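Local atomic coordinates of alpha-1,2-Mannosidase (Trichoderma reesei, PDB entry 1HCU), a protein that probably trims alpha-1,2-linked mannose residues from high-mannose N-glycans, as a calcium-dependent glycoside hydrolase of family 47. Residues 39-44 / 445-451; 110-114 / 187-191; 386-390 / 431-437. All blocks are in the same frame, centred on the assembly; numbering follows the deposited sequence.

Contact 1: 39-44 / 445-451; sequences DLHPVS and ASDDMES
Asp447 carries the polar half of this contact, gripping the turn at Val43 and Ser44. Its CG stands anti to the backbone N (chi1 -168°), which swings the carboxylate against the backbone of these two residues. OD1 accepts two amides from the same face of its plane: Val43 N at 2.7 Å, nearly in line with the C-O bond of Asp447 OD1, and Ser44 N at 3.1 Å from well above that plane. OD2 takes the hydroxyl of Ser44 on its syn lone pair, with 2.5 Å between Ser44 OG and Asp447 OD2; Ser46 is a second partner of that hydroxyl. Over one face of the His41 ring, displaced toward the rim, sits Asp447 O, while His41 NE2 bonds to Asp48.

Backbone links are looser. Met449 N gives a weak, bent bond to Leu40 O at 3.1 Å, and water 1 joins Leu40 N to Met449 O.

The apolar side chains of Leu40 and Met449 cross at a slant, Met449 CE touching Leu40 CD2 at 3.8 Å; helix 13-33 packs on both.

Acids gather beside the predicted active site: Glu450 OE2 lies 4.5 Å from Asp39 OD2, and Glu450 OE1 3.1 Å from Asp448 OD2.

The two amides and the hydroxyl would favour the ionised form of Asp447, which thus ties the loop leading into helix 451-465 to the 42-44 turn near the N-terminal end of the chain.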
loop_
_atom_site.group_PDB
_atom_site.type_symbol
_atom_site.label_atom_id
_atom_site.label_comp_id
_atom_site.label_asym_id
_atom_site.label_seq_id
_atom_site.Cartn_x
_atom_site.Cartn_y
_atom_site.Cartn_z
ATOM N N ASP A 39 2.349 9.200 -15.158
ATOM C CA ASP A 39 2.452 7.796 -15.546
ATOM C C ASP A 39 2.665 7.536 -17.034
ATOM O O ASP A 39 2.254 8.313 -17.890
ATOM C CB ASP A 39 1.200 7.034 -15.096
ATOM C CG ASP A 39 0.928 7.172 -13.613
ATOM O OD1 ASP A 39 1.771 6.741 -12.803
ATOM O OD2 ASP A 39 -0.134 7.714 -13.254
ATOM N N LEU A 40 3.299 6.407 -17.324
ATOM C CA LEU A 40 3.570 6.001 -18.692
ATOM C C LEU A 40 2.584 4.943 -19.178
ATOM O O LEU A 40 2.154 4.071 -18.417
ATOM C CB LEU A 40 4.979 5.425 -18.804
ATOM C CG LEU A 40 5.279 4.687 -20.117
ATOM C CD1 LEU A 40 5.592 5.692 -21.229
ATOM C CD2 LEU A 40 6.462 3.748 -19.902
ATOM N N HIS A 41 2.220 5.047 -20.452
ATOM C CA HIS A 41 1.341 4.079 -21.089
ATOM C C HIS A 41 2.295 3.391 -22.052
ATOM O O HIS A 41 2.526 3.863 -23.166
ATOM C CB HIS A 41 0.204 4.784 -21.822
ATOM C CG HIS A 41 -0.737 5.504 -20.908
ATOM N ND1 HIS A 41 -1.828 6.210 -21.365
ATOM C CD2 HIS A 41 -0.752 5.626 -19.560
ATOM C CE1 HIS A 41 -2.476 6.736 -20.342
ATOM N NE2 HIS A 41 -1.843 6.396 -19.234
ATOM N N PRO A 42 2.880 2.268 -21.609
ATOM C CA PRO A 42 3.847 1.416 -22.312
ATOM C C PRO A 42 3.552 0.978 -23.749
ATOM O O PRO A 42 4.481 0.759 -24.525
ATOM C CB PRO A 42 4.023 0.233 -21.355
ATOM C CG PRO A 42 2.693 0.145 -20.691
ATOM C CD PRO A 42 2.371 1.588 -20.404
ATOM N N VAL A 43 2.280 0.848 -24.114
ATOM C CA VAL A 43 1.955 0.426 -25.473
ATOM C C VAL A 43 1.878 1.616 -26.423
ATOM O O VAL A 43 2.630 1.704 -27.398
ATOM C CB VAL A 43 0.618 -0.327 -25.535
ATOM C CG1 VAL A 43 0.418 -0.889 -26.942
ATOM C CG2 VAL A 43 0.596 -1.444 -24.503
ATOM N N SER A 44 0.966 2.535 -26.133
ATOM C CA SER A 44 0.804 3.720 -26.960
ATOM C C SER A 44 2.004 4.656 -26.778
ATOM O O SER A 44 2.226 5.564 -27.576
ATOM C CB SER A 44 -0.483 4.445 -26.562
ATOM O OG SER A 44 -0.460 4.779 -25.185
ATOM N N ALA A 445 -3.122 -6.240 -22.728
ATOM C CA ALA A 445 -2.701 -5.110 -21.899
ATOM C C ALA A 445 -3.685 -3.960 -22.020
ATOM O O ALA A 445 -4.223 -3.722 -23.097
ATOM C CB ALA A 445 -1.321 -4.641 -22.338
ATOM N N SER A 446 -3.917 -3.243 -20.922
ATOM C CA SER A 446 -4.839 -2.106 -20.948
ATOM C C SER A 446 -4.073 -0.797 -21.129
ATOM O O SER A 446 -4.632 0.287 -20.996
ATOM C CB SER A 446 -5.700 -2.065 -19.677
ATOM O OG SER A 446 -4.930 -2.177 -18.494
ATOM N N ASP A 447 -2.785 -0.925 -21.437
ATOM C CA ASP A 447 -1.902 0.213 -21.686
ATOM C C ASP A 447 -1.780 1.216 -20.536
ATOM O O ASP A 447 -2.188 2.372 -20.651
ATOM C CB ASP A 447 -2.359 0.920 -22.967
ATOM C CG ASP A 447 -1.347 1.928 -23.477
ATOM O OD1 ASP A 447 -0.127 1.671 -23.358
ATOM O OD2 ASP A 447 -1.776 2.971 -24.013
ATOM N N ASP A 448 -1.206 0.772 -19.424
ATOM C CA ASP A 448 -1.024 1.639 -18.265
ATOM C C ASP A 448 -0.016 1.046 -17.284
ATOM O O ASP A 448 0.012 -0.157 -17.056
ATOM C CB ASP A 448 -2.362 1.881 -17.564
ATOM C CG ASP A 448 -2.211 2.706 -16.297
ATOM O OD1 ASP A 448 -1.715 3.852 -16.369
ATOM O OD2 ASP A 448 -2.590 2.200 -15.220
ATOM N N MET A 449 0.823 1.908 -16.725
ATOM C CA MET A 449 1.844 1.490 -15.776
ATOM C C MET A 449 1.795 2.428 -14.570
ATOM O O MET A 449 2.434 3.480 -14.552
ATOM C CB MET A 449 3.223 1.526 -16.452
ATOM C CG MET A 449 4.369 1.024 -15.586
ATOM S SD MET A 449 5.858 0.549 -16.552
ATOM C CE MET A 449 6.797 2.058 -16.510
ATOM N N GLU A 450 1.016 2.035 -13.570
ATOM C CA GLU A 450 0.845 2.818 -12.352
ATOM C C GLU A 450 2.160 3.041 -11.615
ATOM O O GLU A 450 3.061 2.201 -11.660
ATOM C CB GLU A 450 -0.152 2.120 -11.435
ATOM C CG GLU A 450 -1.549 2.051 -12.012
ATOM C CD GLU A 450 -2.307 3.348 -11.852
ATOM O OE1 GLU A 450 -3.368 3.494 -12.495
ATOM O OE2 GLU A 450 -1.850 4.219 -11.078
ATOM N N SER A 451 2.254 4.170 -10.918
ATOM C CA SER A 451 3.470 4.500 -10.186
ATOM C C SER A 451 3.831 3.484 -9.093
ATOM O O SER A 451 5.014 3.236 -8.852
ATOM C CB SER A 451 3.368 5.917 -9.594
ATOM O OG SER A 451 2.420 5.992 -8.545
HETATM O O HOH W 1 4.623 5.131 -15.180
#

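Contact 2: 110-114 / 187-191; sequences LSAYD and RLSDL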
loop_
_atom_site.group_PDB
_atom_site.type_symbol
_atom_site.label_atom_id
_atom_site.label_comp_id
_atom_site.label_asym_id
_atom_site.label_seq_id
_atom_site.Cartn_x
_atom_site.Cartn_y
_atom_site.Cartn_z
ATOM N N LEU A 110 9.815 11.854 1.782
ATOM C CA LEU A 110 10.309 11.586 3.128
ATOM C C LEU A 110 11.140 10.304 3.232
ATOM O O LEU A 110 12.151 10.278 3.939
ATOM C CB LEU A 110 9.139 11.537 4.119
ATOM C CG LEU A 110 8.824 12.788 4.956
ATOM C CD1 LEU A 110 8.800 14.042 4.107
ATOM C CD2 LEU A 110 7.483 12.584 5.636
ATOM N N SER A 111 10.737 9.245 2.536
ATOM C CA SER A 111 11.501 8.002 2.600
ATOM C C SER A 111 12.854 8.214 1.923
ATOM O O SER A 111 13.890 7.778 2.432
ATOM C CB SER A 111 10.735 6.848 1.934
ATOM O OG SER A 111 10.504 7.094 0.558
ATOM N N ALA A 112 12.848 8.901 0.782
ATOM C CA ALA A 112 14.087 9.183 0.071
ATOM C C ALA A 112 14.980 10.035 0.972
ATOM O O ALA A 112 16.189 9.815 1.056
ATOM C CB ALA A 112 13.795 9.926 -1.224
ATOM N N TYR A 113 14.383 11.003 1.655
ATOM C CA TYR A 113 15.159 11.860 2.538
ATOM C C TYR A 113 15.807 11.038 3.659
ATOM O O TYR A 113 17.008 11.161 3.909
ATOM C CB TYR A 113 14.257 12.948 3.118
ATOM C CG TYR A 113 14.976 13.942 3.992
ATOM C CD1 TYR A 113 15.802 14.926 3.449
ATOM C CD2 TYR A 113 14.826 13.895 5.372
ATOM C CE1 TYR A 113 16.460 15.839 4.275
ATOM C CE2 TYR A 113 15.467 14.784 6.194
ATOM C CZ TYR A 113 16.282 15.752 5.652
ATOM O OH TYR A 113 16.930 16.599 6.518
ATOM N N ASP A 114 15.020 10.187 4.316
ATOM C CA ASP A 114 15.547 9.363 5.396
ATOM C C ASP A 114 16.632 8.394 4.922
ATOM O O ASP A 114 17.612 8.165 5.627
ATOM C CB ASP A 114 14.425 8.583 6.095
ATOM C CG ASP A 114 13.646 9.437 7.096
ATOM O OD1 ASP A 114 14.213 10.426 7.607
ATOM O OD2 ASP A 114 12.477 9.109 7.390
ATOM N N ARG A 187 5.879 12.144 10.860
ATOM C CA ARG A 187 7.270 12.058 10.421
ATOM C C ARG A 187 7.744 13.448 10.003
ATOM O O ARG A 187 8.860 13.851 10.312
ATOM C CB ARG A 187 7.399 11.079 9.240
ATOM C CG ARG A 187 8.835 10.787 8.819
ATOM C CD ARG A 187 9.634 10.275 10.007
ATOM N NE ARG A 187 11.073 10.209 9.757
ATOM C CZ ARG A 187 12.000 10.413 10.693
ATOM N NH1 ARG A 187 11.629 10.702 11.938
ATOM N NH2 ARG A 187 13.294 10.315 10.396
ATOM N N LEU A 188 6.883 14.182 9.306
ATOM C CA LEU A 188 7.231 15.527 8.852
ATOM C C LEU A 188 7.491 16.467 10.051
ATOM O O LEU A 188 8.473 17.207 10.055
ATOM C CB LEU A 188 6.110 16.086 7.954
ATOM C CG LEU A 188 6.370 17.431 7.259
ATOM C CD1 LEU A 188 7.579 17.311 6.354
ATOM C CD2 LEU A 188 5.155 17.855 6.466
ATOM N N SER A 189 6.617 16.435 11.061
ATOM C CA SER A 189 6.797 17.279 12.244
ATOM C C SER A 189 8.123 16.972 12.921
ATOM O O SER A 189 8.832 17.875 13.356
ATOM C CB SER A 189 5.680 17.057 13.270
ATOM O OG SER A 189 4.437 17.537 12.803
ATOM N N ASP A 190 8.450 15.691 13.022
ATOM C CA ASP A 190 9.693 15.300 13.665
ATOM C C ASP A 190 10.908 15.773 12.870
ATOM O O ASP A 190 11.927 16.146 13.446
ATOM C CB ASP A 190 9.743 13.780 13.840
ATOM C CG ASP A 190 8.875 13.295 14.988
ATOM O OD1 ASP A 190 8.807 12.064 15.189
ATOM O OD2 ASP A 190 8.271 14.138 15.689
ATOM N N LEU A 191 10.790 15.765 11.548
ATOM C CA LEU A 191 11.883 16.181 10.674
ATOM C C LEU A 191 12.032 17.696 10.579
ATOM O O LEU A 191 13.147 18.200 10.457
ATOM C CB LEU A 191 11.668 15.597 9.280
ATOM C CG LEU A 191 12.667 14.552 8.774
ATOM C CD1 LEU A 191 13.302 13.797 9.925
ATOM C CD2 LEU A 191 11.944 13.604 7.820
#
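Leu110 lies across the aliphatic part of Arg187, its CD2 methyl 3.9 Å from Arg187 CG and equally close to CB. The other methyl, CD1, turns to Leu188, whose side chain crosses that of Leu110 at about a right angle; the two CD1 atoms of Leu110 and Leu188 are 4.2 Å apart. Leu191 follows about one turn further along the helix. Its CD2 reaches Tyr113 CD2 at 3.8 Å, the two side chains sliding past each other in opposite directions, and its CD1 lies over a face of the Arg187 guanidinium, toward the rim.

Beside these apolar contacts runs a two-bond salt bridge between Asp114 and Arg187. The arginine grips the carboxylate side-on: NE donates to Asp114 OD2 at 3.0 Å, on the syn lone pair, and Arg187 NH2 donates to Asp114 OD1 at 2.9 Å. Both oxygens stay near the guanidinium plane, but the carboxylate is twisted 44° from it, so NH2 meets OD1 from above the carboxylate plane. A bend at chi2 (56°) in the otherwise extended arginine chain carries the group round to the acid. Further bonds hold both partners, from Ser491 N to Asp114 OD2 and between Arg187 NH1 and Tyr257 OH, which would help fix the rotation of these buried charges.

The segments belong to helices 98-117 and 182-192, whose local axes cross at 42° and come no closer than 11.8 Å, a spacing bridged by side chains from both helices. Helix 127-144 packs against Leu110, Tyr113 and Leu188, while strand 489-491, near the C-terminal end of the chain, touches Leu110 and Arg187 in this part of the (alpha/alpha)7 barrel that characterises family 47.

Contact 3: 386-390 / 431-437; sequences PYYIL and YSSINDV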
loop_
_atom_site.group_PDB
_atom_site.type_symbol
_atom_site.label_atom_id
_atom_site.label_comp_id
_atom_site.label_asym_id
_atom_site.label_seq_id
_atom_site.Cartn_x
_atom_site.Cartn_y
_atom_site.Cartn_z
ATOM N N PRO A 386 -11.608 -9.745 -13.063
ATOM C CA PRO A 386 -10.470 -10.369 -13.748
ATOM C C PRO A 386 -9.186 -9.597 -14.001
ATOM O O PRO A 386 -8.121 -10.206 -14.129
ATOM C CB PRO A 386 -11.095 -10.864 -15.051
ATOM C CG PRO A 386 -12.104 -9.792 -15.348
ATOM C CD PRO A 386 -12.734 -9.532 -13.998
ATOM N N TYR A 387 -9.255 -8.275 -14.076
ATOM C CA TYR A 387 -8.041 -7.524 -14.365
ATOM C C TYR A 387 -6.988 -7.482 -13.265
ATOM O O TYR A 387 -7.240 -7.833 -12.107
ATOM C CB TYR A 387 -8.386 -6.095 -14.799
ATOM C CG TYR A 387 -9.275 -5.345 -13.841
ATOM C CD1 TYR A 387 -10.668 -5.464 -13.902
ATOM C CD2 TYR A 387 -8.725 -4.524 -12.860
ATOM C CE1 TYR A 387 -11.491 -4.776 -12.999
ATOM C CE2 TYR A 387 -9.536 -3.836 -11.957
ATOM C CZ TYR A 387 -10.909 -3.970 -12.033
ATOM O OH TYR A 387 -11.689 -3.309 -11.121
ATOM N N TYR A 388 -5.793 -7.064 -13.668
ATOM C CA TYR A 388 -4.638 -6.907 -12.791
ATOM C C TYR A 388 -3.908 -5.634 -13.248
ATOM O O TYR A 388 -3.544 -5.499 -14.425
ATOM C CB TYR A 388 -3.689 -8.109 -12.898
ATOM C CG TYR A 388 -2.415 -7.929 -12.093
ATOM C CD1 TYR A 388 -2.442 -7.892 -10.697
ATOM C CD2 TYR A 388 -1.188 -7.745 -12.731
ATOM C CE1 TYR A 388 -1.279 -7.674 -9.961
ATOM C CE2 TYR A 388 -0.019 -7.526 -12.005
ATOM C CZ TYR A 388 -0.071 -7.492 -10.622
ATOM O OH TYR A 388 1.087 -7.280 -9.903
ATOM N N ILE A 389 -3.698 -4.700 -12.324
ATOM C CA ILE A 389 -3.033 -3.454 -12.680
ATOM C C ILE A 389 -1.708 -3.234 -11.974
ATOM O O ILE A 389 -1.390 -2.127 -11.530
ATOM C CB ILE A 389 -3.962 -2.227 -12.449
ATOM C CG1 ILE A 389 -4.259 -2.031 -10.963
ATOM C CG2 ILE A 389 -5.275 -2.438 -13.186
ATOM C CD1 ILE A 389 -5.094 -0.783 -10.685
ATOM N N LEU A 390 -0.935 -4.310 -11.872
ATOM C CA LEU A 390 0.391 -4.261 -11.269
ATOM C C LEU A 390 0.408 -3.993 -9.758
ATOM O O LEU A 390 1.364 -3.396 -9.245
ATOM C CB LEU A 390 1.232 -3.208 -12.019
ATOM C CG LEU A 390 1.274 -3.351 -13.557
ATOM C CD1 LEU A 390 2.094 -2.242 -14.202
ATOM C CD2 LEU A 390 1.887 -4.718 -13.911
ATOM N N TYR A 431 5.989 -2.596 -18.838
ATOM C CA TYR A 431 4.961 -3.478 -18.289
ATOM C C TYR A 431 3.643 -2.727 -18.167
ATOM O O TYR A 431 3.615 -1.507 -17.998
ATOM C CB TYR A 431 5.396 -4.031 -16.919
ATOM C CG TYR A 431 6.712 -4.785 -16.960
ATOM C CD1 TYR A 431 7.928 -4.104 -16.891
ATOM C CD2 TYR A 431 6.741 -6.169 -17.149
ATOM C CE1 TYR A 431 9.143 -4.782 -17.014
ATOM C CE2 TYR A 431 7.952 -6.861 -17.276
ATOM C CZ TYR A 431 9.149 -6.158 -17.212
ATOM O OH TYR A 431 10.349 -6.820 -17.387
ATOM N N SER A 432 2.547 -3.459 -18.236
ATOM C CA SER A 432 1.247 -2.825 -18.184
ATOM C C SER A 432 0.180 -3.669 -17.508
ATOM O O SER A 432 0.339 -4.875 -17.325
ATOM C CB SER A 432 0.797 -2.495 -19.614
ATOM O OG SER A 432 -0.562 -2.105 -19.657
ATOM N N SER A 433 -0.908 -3.004 -17.140
ATOM C CA SER A 433 -2.048 -3.655 -16.520
ATOM C C SER A 433 -2.610 -4.589 -17.579
ATOM O O SER A 433 -2.511 -4.308 -18.775
ATOM C CB SER A 433 -3.118 -2.623 -16.158
ATOM O OG SER A 433 -2.572 -1.548 -15.420
ATOM N N ILE A 434 -3.206 -5.687 -17.133
ATOM C CA ILE A 434 -3.785 -6.673 -18.037
ATOM C C ILE A 434 -5.280 -6.866 -17.802
ATOM O O ILE A 434 -5.770 -6.713 -16.680
ATOM C CB ILE A 434 -3.063 -8.021 -17.905
ATOM C CG1 ILE A 434 -2.977 -8.427 -16.426
ATOM C CG2 ILE A 434 -1.688 -7.916 -18.536
ATOM C CD1 ILE A 434 -2.431 -9.824 -16.192
ATOM N N ASN A 435 -5.993 -7.227 -18.866
ATOM C CA ASN A 435 -7.439 -7.408 -18.819
ATOM C C ASN A 435 -8.014 -8.655 -18.150
ATOM O O ASN A 435 -8.890 -8.549 -17.296
ATOM C CB ASN A 435 -8.016 -7.318 -20.236
ATOM C CG ASN A 435 -7.718 -5.990 -20.907
ATOM O OD1 ASN A 435 -7.898 -4.927 -20.316
ATOM N ND2 ASN A 435 -7.271 -6.048 -22.152
ATOM N N ASP A 436 -7.549 -9.835 -18.538
ATOM C CA ASP A 436 -8.102 -11.055 -17.972
ATOM C C ASP A 436 -7.058 -11.988 -17.391
ATOM O O ASP A 436 -6.310 -12.646 -18.114
ATOM C CB ASP A 436 -8.892 -11.798 -19.037
ATOM C CG ASP A 436 -9.865 -12.794 -18.452
ATOM O OD1 ASP A 436 -9.604 -13.330 -17.351
ATOM O OD2 ASP A 436 -10.892 -13.048 -19.114
ATOM N N VAL A 437 -7.047 -12.060 -16.072
ATOM C CA VAL A 437 -6.117 -12.887 -15.337
ATOM C C VAL A 437 -6.403 -14.381 -15.495
ATOM O O VAL A 437 -5.493 -15.212 -15.419
ATOM C CB VAL A 437 -6.149 -12.469 -13.855
ATOM C CG1 VAL A 437 -6.660 -13.593 -12.980
ATOM C CG2 VAL A 437 -4.786 -11.971 -13.446
HETATM O O HOH W 2 -0.684 -0.279 -13.726
#
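Leu390 lies against the start of segment 431-437, its CD1 4.2 Å from Tyr431 O, while the Tyr431 ring meets that of Trp453. At Ser432 the touching group is again a carbonyl, with Ser432 O 3.8 Å from Leu390 CD2; its hydroxyl donates to Ser433 O on an in-plane lone pair and is also bonded to Asp448 N. Ser433 lays its side chain against Ile389, with Ser433 OG 3.3 Å from Ile389 CB, and water 2 lies within hydrogen-bonding distance of that hydroxyl and of Ile389 O.

Ile434 forms the central antiparallel, hydrogen-bonded pair with Tyr388. Ile434 N donates to Tyr388 O at 2.7 Å, and Tyr388 N returns a nearly straight bond (167°) to Ile434 O at 3.0 Å. With chi1 at 50°, Ile434 CG1 falls between its own backbone N and carbonyl carbon, and from there it packs on Tyr388 CB at 3.6 Å and meets the edge of the phenol ring. The far end of that ring is tied by its hydroxyl to Arg391 O.

Asn435 brings its carbonyl oxygen up to Tyr387 CA without a hydrogen bond to the tyrosine amide. Asp436 sets OD1 against Pro386 CB at 3.7 Å and bonds outward to Thr438. Val437 N adds a further backbone bond, to Pro386 O at 2.9 Å, from above the carbonyl plane.

Backbone bonds on both sides of Tyr387, at Pro386 and Tyr388, thus hold the loop, and the Tyr387 side chain touches Glu353, a predicted proton donor. The chemistry implies a firmly set main chain here, probably helping to place Tyr387 beside the predicted catalytic centre.

Overall arrangement
Contacts 1 and 3 form one continuous patch, their centres 11 Å apart. Segment 431-437 lies between 386-390 and 445-451: besides its bonds to the former, Ser433 O is 2.8 Å from Ser446 N, a probable hydrogen bond. This patch borders the predicted catalytic acids, with the Tyr387 side chain about 3 Å from that of Glu353 and the Glu450 side chain about 8 Å from that of Glu100. The bound calcium ion is about 12 Å from the side chains of both Ser451 and Ile389. Contact 2 lies away from these sites, its centre 30 Å from that of contact 1 and 33 Å from that of contact 3.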